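Local structure of cortical-lytic enzyme (Bacillus cereus, 4S3J) at residues G326-L331 with V378-F384; M294-P298 with Q322-F327; L351-V357 with F370-E375; G43-I47 with E385-S389. The protein acts as an N-acetylglucosaminidase that cleaves partially degraded spore cortex peptidoglycan, recognised by its muramic acid delta-lactam residues, during germination. The contacts are given in a common frame with arbitrary orientation. Numbering follows the deposited sequence.

Contact 1. Residues G326-L331 with V378-F384; sequences GFDWKL and VQHEVWF
The shortest polar link is the His-carboxylate hydrogen bond from His380 ND1 to Asp328 OD1, 2.6 Å. It joins two antiparallel strands where strand 318-330 of the family 18 TIM barrel runs on to pair with strand 379-383. Asp328 takes a t rotamer and His380 an m rotamer. Asp328 OD2 bonds Tyr372, and His380 NE2 bonds Asp374. The axes of the short strand segments 326-330 and 379-383 come within 4.6 Å, with N-to-C directions at 160°. Phe327-Trp383 and Trp329-Glu381 are hydrogen-bonded pairs; Asp328-Val382 and Lys330-His380 are non-hydrogen-bonded pairs. Phe327 N to Trp383 O is 3.0 Å, and Trp383 N to Phe327 O is 3.2 Å. Trp329 N to Glu381 O is 2.9 Å, and Glu381 N to Trp329 O is 2.8 Å. Leu331 N continues the pattern to Gln379 O at 2.9 Å. Beyond it a water accepts from Gln379 N and donates to Leu331 O. At the other end Gly326 CA lies 3.7 Å from Phe384 CA, where a side chain on Gly326 would clash. Trp329 and Trp383, both m, share a sheet face with Glu381. Trp383 NE1 donates to Glu381 OE2, 2.9 Å, and Trp329 CZ3 touches Trp383 CD1 at 3.8 Å. On the face with Asp328, Lys330 CG sits over the His380 ring in a CH-pi contact, 3.9 Å from its centroid.

Contact 2. Residues M294-P298 with Q322-F327; sequences MAISP and QNLYGF
Ile296 lays its side chain over Asn323, Tyr325, Gly326 and Phe327, where strand 318-330 is interrupted. Ile296 CG2 is 3.4 Å from Asn323 CG and 4.0 Å from Tyr325 CE2. Ile296 CD1 is 4.1 Å from Gly326 CA, and Ile296 CG1 is 3.8 Å from Phe327 CD2. The Ile296 rotamer is m for chi1 and p for chi2. Segment 294-298 has no regular structure, and Pro298 is the N-cap of helix 299-312. The nearest CA pairs are Ile296-Gly326 at 6.8 Å and Ser297-Asn323 at 7.5 Å. Ser297 and Asn323, both p at chi1, point toward each other. Ser297 OG donates to Asn323 OD1, 2.8 Å. Asn323 ND2 donates to Tyr325 O, 2.9 Å, so this amide spans the break in the strand. Gln322 NE2 donates to Asn323 O, 3.1 Å. Asn323 ND2 also bonds Glu385, and Tyr325 OH bonds Asp285. The side chain of Tyr325 is about 11 Å from that of Glu220, the probable proton donor. The arrangement is a buried loop-to-strand junction in a TIM barrel, joining the loop that follows strand 278-281 to the next barrel strand.

Contact 3. Residues L351-V357 with F370-E375; sequences LARKYNV and FNYFDE
A Schellman motif ends helix 345-354 here, and the helix end packs on strand 367-373. Both lie between TIM-barrel strands 318-330 and 404-408, consistent with the insertion domain of family 18 chitinases. Val357 N bonds Ala352 O at 3.1 Å, and Asn356 N bonds Arg353 O weakly at 3.3 Å. Asn356 is the C-prime residue, with phi/psi 54/51. The closest CA pair is Tyr355-Tyr372, 6.3 Å. These two rings form an offset stack, with centroids 4.4 Å apart and planes at 11°. Tyr355 is m and Tyr372 is p; Tyr355 CD2 meets Tyr372 CE1 at 3.4 Å. The Tyr372 hydroxyl is hydrogen-bonded to Asp328 on strand 318-330, beyond strand 379-383. Phe370, also p, packs against the helix end. Ala352 CB sits over the Phe370 face in a CH-pi contact, 3.9 Å from the ring centroid. Leu351 CB reaches Phe370 CZ at 4.0 Å, and Val357 CG2 reaches Phe370 CD2 at 3.8 Å. A water bridges the backbones, donating to Tyr355 O and accepting from Phe373 N. At the exposed end Lys354 NZ makes a long salt bridge to Glu375 OE2, 3.6 Å. Beside it, Tyr355 OH donates to Glu375 OE1 at 2.8 Å.

Contact 4. Residues G43-I47 with E385-S389; sequences GQALI and EDARS
Glu385 precedes the helix and has no contact with 43-47. Glu385 OE1 accepts from Ser389 OG, 3.2 Å, and Glu385 OE2 bonds Asn323. Asp386, p at chi1, is the N-cap of helix 387-400. Asp386 OD1 takes weak bonds from Arg388 N, 3.0 Å, and Ser389 N, 3.3 Å. Asp386 OD2 is 3.7 Å from Ala45 CB. One water donates to Asp386 OD2 at 2.7 Å and accepts from Ala45 N at 3.1 Å. Ala387 is the first helical residue; Ala387 CA and Ala45 CA are the closest CA pair, 5.9 Å apart. The two methyls face each other, Ala387 CB to Ala45 CB at 4.1 Å. Ile47 CG2 is 4.5 Å from Ala387 CB. A second water accepts from Ala387 N and donates to Ala45 O, 2.8 Å in each case. Strand 45-49 belongs to the first LysM domain, and the helix to the glycosyl hydrolase family 18 TIM barrel, so this is an interdomain contact. Arg388 bends back in an m, t, m conformation and forms a salt bridge with Asp386, Arg388 NH2 to Asp386 OD2 at 2.8 Å. Arg388 NE lies 3.8 Å from Ala45 CB. Arg388 NH2 is 2.9 Å from Gly43 O, but the angle is too poor for a hydrogen bond. Ser389 completes the capping box with a weak bond from Asp386 N to Ser389 OG, 3.4 Å.

Contacts 1, 2 and 3 lie within the family 18 domain and reach one sheet. Contacts 1 and 2 share strand 318-330 and residues Gly326 and Phe327; their centres are 12 Å apart. Contact 3 is nested in the chain loop closed by contact 1, and their centres are 10 Å apart. The two meet through Asp328 and Tyr372, and strand 379-383 pairs with strand 367-373. Contact 2 closes before contact 3 opens; their centres are 19 Å apart. Contact 4 spans all the others in sequence. Its segment 385-389 follows contact 1 directly, and Glu385 bonds Asn323 of contact 2. The barrel and the strands paired beyond 318-330 are thus tied to the first LysM domain.

Contact 1. Residues G326-L331 with V378-F384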
# COMPACT_ATOMS: atom_id res chain seq x y z
N GLY A 326 -6.88 0.11 8.58
CA GLY A 326 -7.94 -0.84 8.81
C GLY A 326 -9.19 -0.06 9.18
O GLY A 326 -9.19 1.18 9.14
N PHE A 327 -10.26 -0.77 9.57
CA PHE A 327 -11.49 -0.12 10.05
C PHE A 327 -11.98 -0.79 11.33
O PHE A 327 -11.78 -1.99 11.54
CB PHE A 327 -12.61 -0.18 9.01
CG PHE A 327 -12.38 0.70 7.81
CD1 PHE A 327 -12.41 2.08 7.93
CD2 PHE A 327 -12.14 0.14 6.59
CE1 PHE A 327 -12.20 2.90 6.81
CE2 PHE A 327 -11.93 0.94 5.47
CZ PHE A 327 -11.96 2.32 5.59
N ASP A 328 -12.62 0.03 12.16
CA ASP A 328 -13.30 -0.39 13.37
C ASP A 328 -14.79 -0.17 13.11
O ASP A 328 -15.22 0.97 12.94
CB ASP A 328 -12.78 0.42 14.56
CG ASP A 328 -13.48 0.07 15.87
OD1 ASP A 328 -14.64 -0.39 15.86
OD2 ASP A 328 -12.86 0.30 16.93
N TRP A 329 -15.54 -1.25 12.97
CA TRP A 329 -16.98 -1.24 12.75
C TRP A 329 -17.75 -1.52 14.04
O TRP A 329 -17.41 -2.45 14.76
CB TRP A 329 -17.38 -2.32 11.75
CG TRP A 329 -17.01 -2.14 10.31
CD1 TRP A 329 -17.79 -1.57 9.35
CD2 TRP A 329 -15.83 -2.61 9.64
NE1 TRP A 329 -17.15 -1.62 8.13
CE2 TRP A 329 -15.95 -2.27 8.28
CE3 TRP A 329 -14.68 -3.29 10.06
CZ2 TRP A 329 -14.97 -2.56 7.33
CZ3 TRP A 329 -13.70 -3.59 9.11
CH2 TRP A 329 -13.86 -3.24 7.76
N LYS A 330 -18.81 -0.77 14.30
CA LYS A 330 -19.75 -1.12 15.36
C LYS A 330 -20.78 -2.10 14.81
O LYS A 330 -21.20 -1.98 13.66
CB LYS A 330 -20.45 0.12 15.91
CG LYS A 330 -19.52 1.02 16.71
CD LYS A 330 -20.25 2.25 17.16
CE LYS A 330 -19.34 3.21 17.87
NZ LYS A 330 -20.08 4.45 18.22
N LEU A 331 -21.16 -3.07 15.64
CA LEU A 331 -22.10 -4.14 15.26
C LEU A 331 -23.41 -3.96 16.00
O LEU A 331 -23.44 -3.40 17.09
CB LEU A 331 -21.49 -5.52 15.57
CG LEU A 331 -20.21 -5.90 14.83
CD1 LEU A 331 -19.67 -7.26 15.30
CD2 LEU A 331 -20.41 -5.92 13.35
N VAL A 378 -21.22 -1.91 23.53
CA VAL A 378 -21.43 -2.06 22.09
C VAL A 378 -20.31 -2.93 21.53
O VAL A 378 -19.13 -2.72 21.87
CB VAL A 378 -21.46 -0.67 21.39
CG1 VAL A 378 -21.57 -0.82 19.89
CG2 VAL A 378 -22.63 0.17 21.93
N GLN A 379 -20.65 -3.92 20.70
CA GLN A 379 -19.64 -4.77 20.07
C GLN A 379 -19.00 -4.07 18.86
O GLN A 379 -19.70 -3.40 18.09
CB GLN A 379 -20.23 -6.10 19.62
CG GLN A 379 -19.14 -7.05 19.16
CD GLN A 379 -19.59 -8.42 18.68
OE1 GLN A 379 -18.77 -9.19 18.17
NE2 GLN A 379 -20.87 -8.75 18.85
N HIS A 380 -17.68 -4.20 18.74
CA HIS A 380 -16.92 -3.72 17.58
C HIS A 380 -16.21 -4.89 16.89
O HIS A 380 -15.82 -5.87 17.55
CB HIS A 380 -15.86 -2.71 17.99
CG HIS A 380 -16.40 -1.43 18.58
ND1 HIS A 380 -16.14 -0.20 18.02
CD2 HIS A 380 -17.09 -1.19 19.72
CE1 HIS A 380 -16.68 0.75 18.77
NE2 HIS A 380 -17.27 0.17 19.81
N GLU A 381 -15.99 -4.76 15.59
CA GLU A 381 -15.14 -5.68 14.83
C GLU A 381 -14.11 -4.87 14.07
O GLU A 381 -14.46 -3.89 13.40
CB GLU A 381 -15.97 -6.53 13.87
CG GLU A 381 -15.19 -7.60 13.16
CD GLU A 381 -16.06 -8.64 12.54
OE1 GLU A 381 -17.02 -9.11 13.20
OE2 GLU A 381 -15.80 -9.01 11.39
N VAL A 382 -12.85 -5.28 14.17
CA VAL A 382 -11.75 -4.59 13.54
C VAL A 382 -11.01 -5.50 12.58
O VAL A 382 -10.65 -6.61 12.94
CB VAL A 382 -10.75 -4.09 14.60
CG1 VAL A 382 -9.60 -3.36 13.94
CG2 VAL A 382 -11.44 -3.20 15.63
N TRP A 383 -10.80 -5.02 11.34
CA TRP A 383 -9.92 -5.67 10.37
C TRP A 383 -8.82 -4.67 10.03
O TRP A 383 -9.11 -3.49 9.89
CB TRP A 383 -10.68 -6.09 9.10
CG TRP A 383 -11.60 -7.24 9.35
CD1 TRP A 383 -12.86 -7.20 9.86
CD2 TRP A 383 -11.30 -8.62 9.12
NE1 TRP A 383 -13.38 -8.47 9.96
CE2 TRP A 383 -12.45 -9.36 9.50
CE3 TRP A 383 -10.19 -9.31 8.62
CZ2 TRP A 383 -12.49 -10.76 9.44
CZ3 TRP A 383 -10.25 -10.69 8.53
CH2 TRP A 383 -11.39 -11.40 8.93
N PHE A 384 -7.57 -5.12 9.95
CA PHE A 384 -6.48 -4.16 9.74
C PHE A 384 -5.30 -4.82 9.02
O PHE A 384 -5.47 -5.88 8.41
CB PHE A 384 -6.10 -3.49 11.09
CG PHE A 384 -5.43 -4.37 12.09
CD1 PHE A 384 -6.15 -5.34 12.81
CD2 PHE A 384 -4.09 -4.19 12.38
CE1 PHE A 384 -5.49 -6.15 13.76
CE2 PHE A 384 -3.43 -5.01 13.31
CZ PHE A 384 -4.14 -5.96 14.02
O HOH W 1 -23.35 -4.40 19.61

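Contact 2. Residues M294-P298 with Q322-F327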
# COMPACT_ATOMS: atom_id res chain seq x y z
N MET A 294 -15.13 -6.77 7.19
CA MET A 294 -14.40 -7.84 6.51
C MET A 294 -13.02 -7.29 6.12
O MET A 294 -12.77 -6.08 6.22
CB MET A 294 -15.15 -8.33 5.26
CG MET A 294 -15.27 -7.29 4.22
SD MET A 294 -16.23 -7.86 2.77
CE MET A 294 -17.83 -8.11 3.53
N ALA A 295 -12.12 -8.18 5.69
CA ALA A 295 -10.78 -7.76 5.30
C ALA A 295 -10.84 -6.66 4.22
O ALA A 295 -11.62 -6.76 3.27
CB ALA A 295 -9.99 -8.92 4.80
N ILE A 296 -9.97 -5.66 4.35
CA ILE A 296 -9.96 -4.53 3.41
C ILE A 296 -9.40 -4.95 2.04
O ILE A 296 -9.91 -4.52 1.01
CB ILE A 296 -9.14 -3.32 3.98
CG1 ILE A 296 -9.90 -2.60 5.11
CG2 ILE A 296 -8.89 -2.26 2.92
CD1 ILE A 296 -10.05 -3.35 6.34
N SER A 297 -8.35 -5.77 2.03
CA SER A 297 -7.72 -6.20 0.78
C SER A 297 -7.37 -7.69 0.81
O SER A 297 -6.18 -8.08 0.85
CB SER A 297 -6.49 -5.33 0.52
OG SER A 297 -5.58 -5.36 1.61
N PRO A 298 -8.39 -8.56 0.84
CA PRO A 298 -8.18 -10.01 0.92
C PRO A 298 -7.30 -10.50 -0.23
O PRO A 298 -7.49 -10.04 -1.35
CB PRO A 298 -9.60 -10.58 0.83
CG PRO A 298 -10.38 -9.52 0.13
CD PRO A 298 -9.81 -8.23 0.62
N GLN A 322 -2.03 -0.70 -2.05
CA GLN A 322 -2.05 -1.30 -0.72
C GLN A 322 -2.50 -0.30 0.33
O GLN A 322 -1.87 0.74 0.51
CB GLN A 322 -0.66 -1.82 -0.36
CG GLN A 322 -0.59 -2.48 1.01
CD GLN A 322 -1.47 -3.72 1.11
OE1 GLN A 322 -1.43 -4.60 0.25
NE2 GLN A 322 -2.27 -3.79 2.17
N ASN A 323 -3.55 -0.64 1.06
CA ASN A 323 -4.02 0.15 2.18
C ASN A 323 -3.09 0.00 3.37
O ASN A 323 -2.59 -1.11 3.64
CB ASN A 323 -5.43 -0.29 2.58
CG ASN A 323 -5.51 -1.77 2.88
OD1 ASN A 323 -5.33 -2.61 1.97
ND2 ASN A 323 -5.70 -2.12 4.15
N LEU A 324 -2.86 1.10 4.09
CA LEU A 324 -2.18 1.01 5.38
C LEU A 324 -3.20 1.06 6.54
O LEU A 324 -2.86 0.73 7.69
CB LEU A 324 -1.15 2.14 5.51
CG LEU A 324 0.08 2.00 4.59
CD1 LEU A 324 0.94 3.26 4.68
CD2 LEU A 324 0.87 0.79 4.97
N TYR A 325 -4.44 1.43 6.22
CA TYR A 325 -5.49 1.55 7.22
C TYR A 325 -6.28 0.26 7.39
O TYR A 325 -6.36 -0.58 6.49
CB TYR A 325 -6.47 2.67 6.82
CG TYR A 325 -7.03 2.47 5.43
CD1 TYR A 325 -6.36 2.95 4.30
CD2 TYR A 325 -8.23 1.78 5.22
CE1 TYR A 325 -6.86 2.74 3.03
CE2 TYR A 325 -8.73 1.57 3.93
CZ TYR A 325 -8.04 2.06 2.85
OH TYR A 325 -8.52 1.84 1.60
N GLY A 326 -6.88 0.11 8.58
CA GLY A 326 -7.94 -0.84 8.81
C GLY A 326 -9.19 -0.06 9.18
O GLY A 326 -9.19 1.18 9.14
N PHE A 327 -10.26 -0.77 9.57
CA PHE A 327 -11.49 -0.12 10.05
C PHE A 327 -11.98 -0.79 11.33
O PHE A 327 -11.78 -1.99 11.54
CB PHE A 327 -12.61 -0.18 9.01
CG PHE A 327 -12.38 0.70 7.81
CD1 PHE A 327 -12.41 2.08 7.93
CD2 PHE A 327 -12.14 0.14 6.59
CE1 PHE A 327 -12.20 2.90 6.81
CE2 PHE A 327 -11.93 0.94 5.47
CZ PHE A 327 -11.96 2.32 5.59

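Contact 3. Residues L351-V357 with F370-E375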
# COMPACT_ATOMS: atom_id res chain seq x y z
N LEU A 351 -6.34 -0.76 20.36
CA LEU A 351 -7.70 -1.12 20.72
C LEU A 351 -7.78 -2.51 21.35
O LEU A 351 -8.48 -2.73 22.34
CB LEU A 351 -8.60 -1.06 19.48
CG LEU A 351 -8.90 0.35 18.98
CD1 LEU A 351 -9.47 0.25 17.59
CD2 LEU A 351 -9.89 1.11 19.89
N ALA A 352 -7.07 -3.47 20.77
CA ALA A 352 -7.07 -4.83 21.33
C ALA A 352 -6.45 -4.81 22.72
O ALA A 352 -6.92 -5.49 23.63
CB ALA A 352 -6.33 -5.80 20.41
N ARG A 353 -5.40 -4.01 22.91
CA ARG A 353 -4.80 -3.87 24.24
C ARG A 353 -5.79 -3.27 25.25
O ARG A 353 -5.98 -3.77 26.37
CB ARG A 353 -3.55 -2.99 24.13
CG ARG A 353 -2.82 -2.77 25.45
CD ARG A 353 -1.57 -1.88 25.25
NE ARG A 353 -0.58 -2.54 24.39
CZ ARG A 353 -0.26 -2.24 23.15
NH1 ARG A 353 0.63 -3.00 22.52
NH2 ARG A 353 -0.79 -1.19 22.53
N LYS A 354 -6.43 -2.18 24.86
CA LYS A 354 -7.32 -1.46 25.77
C LYS A 354 -8.49 -2.32 26.23
O LYS A 354 -8.89 -2.29 27.40
CB LYS A 354 -7.86 -0.20 25.09
CG LYS A 354 -8.85 0.60 25.90
CD LYS A 354 -9.16 1.89 25.21
CE LYS A 354 -10.25 2.65 25.95
NZ LYS A 354 -10.71 3.84 25.19
N TYR A 355 -9.06 -3.07 25.28
CA TYR A 355 -10.27 -3.85 25.54
C TYR A 355 -9.99 -5.34 25.83
O TYR A 355 -10.91 -6.17 25.86
CB TYR A 355 -11.25 -3.64 24.39
CG TYR A 355 -11.73 -2.20 24.35
CD1 TYR A 355 -12.62 -1.73 25.32
CD2 TYR A 355 -11.32 -1.31 23.37
CE1 TYR A 355 -13.06 -0.42 25.31
CE2 TYR A 355 -11.75 -0.00 23.36
CZ TYR A 355 -12.63 0.44 24.33
OH TYR A 355 -13.06 1.74 24.30
N ASN A 356 -8.72 -5.65 26.04
CA ASN A 356 -8.25 -6.95 26.50
C ASN A 356 -8.70 -8.15 25.67
O ASN A 356 -9.16 -9.17 26.23
CB ASN A 356 -8.72 -7.18 27.95
CG ASN A 356 -8.27 -6.08 28.90
OD1 ASN A 356 -7.08 -5.96 29.20
ND2 ASN A 356 -9.22 -5.28 29.37
N VAL A 357 -8.49 -8.07 24.37
CA VAL A 357 -8.75 -9.19 23.49
C VAL A 357 -7.51 -9.47 22.64
O VAL A 357 -6.70 -8.57 22.38
CB VAL A 357 -9.99 -8.90 22.60
CG1 VAL A 357 -11.24 -8.76 23.48
CG2 VAL A 357 -9.76 -7.66 21.77
N PHE A 370 -10.09 -8.71 15.07
CA PHE A 370 -10.56 -9.02 16.41
C PHE A 370 -11.90 -8.36 16.67
O PHE A 370 -12.34 -7.48 15.91
CB PHE A 370 -9.55 -8.61 17.50
CG PHE A 370 -9.18 -7.16 17.49
CD1 PHE A 370 -8.12 -6.71 16.70
CD2 PHE A 370 -9.87 -6.24 18.26
CE1 PHE A 370 -7.78 -5.38 16.67
CE2 PHE A 370 -9.53 -4.91 18.24
CZ PHE A 370 -8.49 -4.48 17.44
N ASN A 371 -12.57 -8.81 17.73
CA ASN A 371 -13.83 -8.22 18.19
C ASN A 371 -13.70 -7.84 19.67
O ASN A 371 -12.99 -8.52 20.44
CB ASN A 371 -15.01 -9.17 18.02
CG ASN A 371 -15.31 -9.50 16.57
OD1 ASN A 371 -14.48 -10.09 15.87
ND2 ASN A 371 -16.54 -9.20 16.15
N TYR A 372 -14.39 -6.78 20.08
CA TYR A 372 -14.36 -6.35 21.47
C TYR A 372 -15.67 -5.67 21.86
O TYR A 372 -16.45 -5.31 20.98
CB TYR A 372 -13.18 -5.41 21.71
CG TYR A 372 -13.24 -4.03 21.09
CD1 TYR A 372 -13.82 -2.96 21.77
CD2 TYR A 372 -12.70 -3.77 19.83
CE1 TYR A 372 -13.86 -1.67 21.21
CE2 TYR A 372 -12.73 -2.48 19.26
CZ TYR A 372 -13.32 -1.44 19.97
OH TYR A 372 -13.37 -0.15 19.42
N PHE A 373 -15.90 -5.51 23.16
CA PHE A 373 -17.00 -4.67 23.67
C PHE A 373 -16.45 -3.40 24.27
O PHE A 373 -15.49 -3.45 25.06
CB PHE A 373 -17.84 -5.40 24.72
CG PHE A 373 -18.71 -6.46 24.17
CD1 PHE A 373 -19.90 -6.13 23.56
CD2 PHE A 373 -18.36 -7.80 24.27
CE1 PHE A 373 -20.72 -7.11 23.03
CE2 PHE A 373 -19.17 -8.77 23.73
CZ PHE A 373 -20.35 -8.44 23.13
N ASP A 374 -17.03 -2.25 23.93
CA ASP A 374 -16.60 -1.01 24.56
C ASP A 374 -17.33 -0.81 25.90
O ASP A 374 -18.12 -1.66 26.33
CB ASP A 374 -16.80 0.20 23.61
CG ASP A 374 -18.25 0.50 23.25
OD1 ASP A 374 -19.17 0.14 24.02
OD2 ASP A 374 -18.47 1.11 22.17
N GLU A 375 -17.03 0.32 26.54
CA GLU A 375 -17.53 0.64 27.87
C GLU A 375 -19.05 0.78 27.91
O GLU A 375 -19.67 0.70 28.98
CB GLU A 375 -16.89 1.95 28.36
CG GLU A 375 -15.36 1.95 28.42
CD GLU A 375 -14.67 2.46 27.14
OE1 GLU A 375 -15.19 2.24 26.02
OE2 GLU A 375 -13.60 3.09 27.27
O HOH W 2 -13.88 -6.36 25.19

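Contact 4. Residues G43-I47 with E385-S389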
# COMPACT_ATOMS: atom_id res chain seq x y z
N GLY A 43 -1.18 -12.33 19.74
CA GLY A 43 -1.56 -12.28 18.34
C GLY A 43 -0.98 -11.11 17.56
O GLY A 43 -1.09 -11.06 16.34
N GLN A 44 -0.37 -10.16 18.27
CA GLN A 44 0.35 -9.03 17.68
C GLN A 44 1.56 -9.57 16.92
O GLN A 44 2.22 -10.51 17.34
CB GLN A 44 0.79 -8.05 18.80
CG GLN A 44 1.54 -6.86 18.41
CD GLN A 44 1.88 -5.95 19.58
OE1 GLN A 44 1.59 -6.22 20.77
NE2 GLN A 44 2.47 -4.85 19.25
N ALA A 45 1.83 -8.98 15.75
CA ALA A 45 2.98 -9.38 14.95
C ALA A 45 4.12 -8.40 15.10
O ALA A 45 3.97 -7.21 14.78
CB ALA A 45 2.59 -9.47 13.47
N LEU A 46 5.27 -8.91 15.55
CA LEU A 46 6.45 -8.09 15.77
C LEU A 46 7.53 -8.52 14.79
O LEU A 46 7.55 -9.68 14.33
CB LEU A 46 7.00 -8.24 17.19
CG LEU A 46 6.04 -7.85 18.32
CD1 LEU A 46 6.69 -8.20 19.65
CD2 LEU A 46 5.63 -6.40 18.26
N ILE A 47 8.45 -7.60 14.49
CA ILE A 47 9.68 -8.01 13.85
C ILE A 47 10.78 -8.07 14.93
O ILE A 47 10.88 -7.20 15.83
CB ILE A 47 10.02 -7.08 12.65
CG1 ILE A 47 10.06 -5.61 13.04
CG2 ILE A 47 8.99 -7.29 11.55
CD1 ILE A 47 10.57 -4.71 11.89
N GLU A 385 -4.15 -4.15 9.03
CA GLU A 385 -2.96 -4.64 8.34
C GLU A 385 -1.84 -4.82 9.36
O GLU A 385 -1.67 -3.96 10.23
CB GLU A 385 -2.51 -3.67 7.26
CG GLU A 385 -3.53 -3.39 6.16
CD GLU A 385 -3.72 -4.58 5.23
OE1 GLU A 385 -2.75 -5.36 5.03
OE2 GLU A 385 -4.85 -4.75 4.73
N ASP A 386 -1.06 -5.91 9.25
CA ASP A 386 0.11 -6.06 10.10
C ASP A 386 1.25 -6.74 9.34
O ASP A 386 1.15 -6.97 8.13
CB ASP A 386 -0.19 -6.82 11.42
CG ASP A 386 -0.46 -8.32 11.24
OD1 ASP A 386 -0.26 -8.89 10.14
OD2 ASP A 386 -0.86 -8.95 12.25
N ALA A 387 2.35 -7.04 10.05
CA ALA A 387 3.54 -7.54 9.37
C ALA A 387 3.29 -8.84 8.60
O ALA A 387 3.90 -9.07 7.54
CB ALA A 387 4.67 -7.72 10.38
N ARG A 388 2.43 -9.70 9.14
CA ARG A 388 2.14 -10.97 8.50
C ARG A 388 1.49 -10.77 7.13
O ARG A 388 1.91 -11.39 6.14
CB ARG A 388 1.22 -11.84 9.37
CG ARG A 388 1.90 -12.29 10.67
CD ARG A 388 0.93 -12.92 11.65
NE ARG A 388 -0.04 -11.95 12.17
CZ ARG A 388 -0.89 -12.21 13.17
NH1 ARG A 388 -0.87 -13.39 13.77
NH2 ARG A 388 -1.74 -11.27 13.57
N SER A 389 0.44 -9.95 7.08
CA SER A 389 -0.32 -9.82 5.83
C SER A 389 0.49 -9.00 4.82
O SER A 389 0.46 -9.29 3.63
CB SER A 389 -1.77 -9.25 6.06
OG SER A 389 -2.00 -7.95 6.70
O HOH W 3 2.86 -5.84 12.58
O HOH W 4 -0.74 -7.72 14.69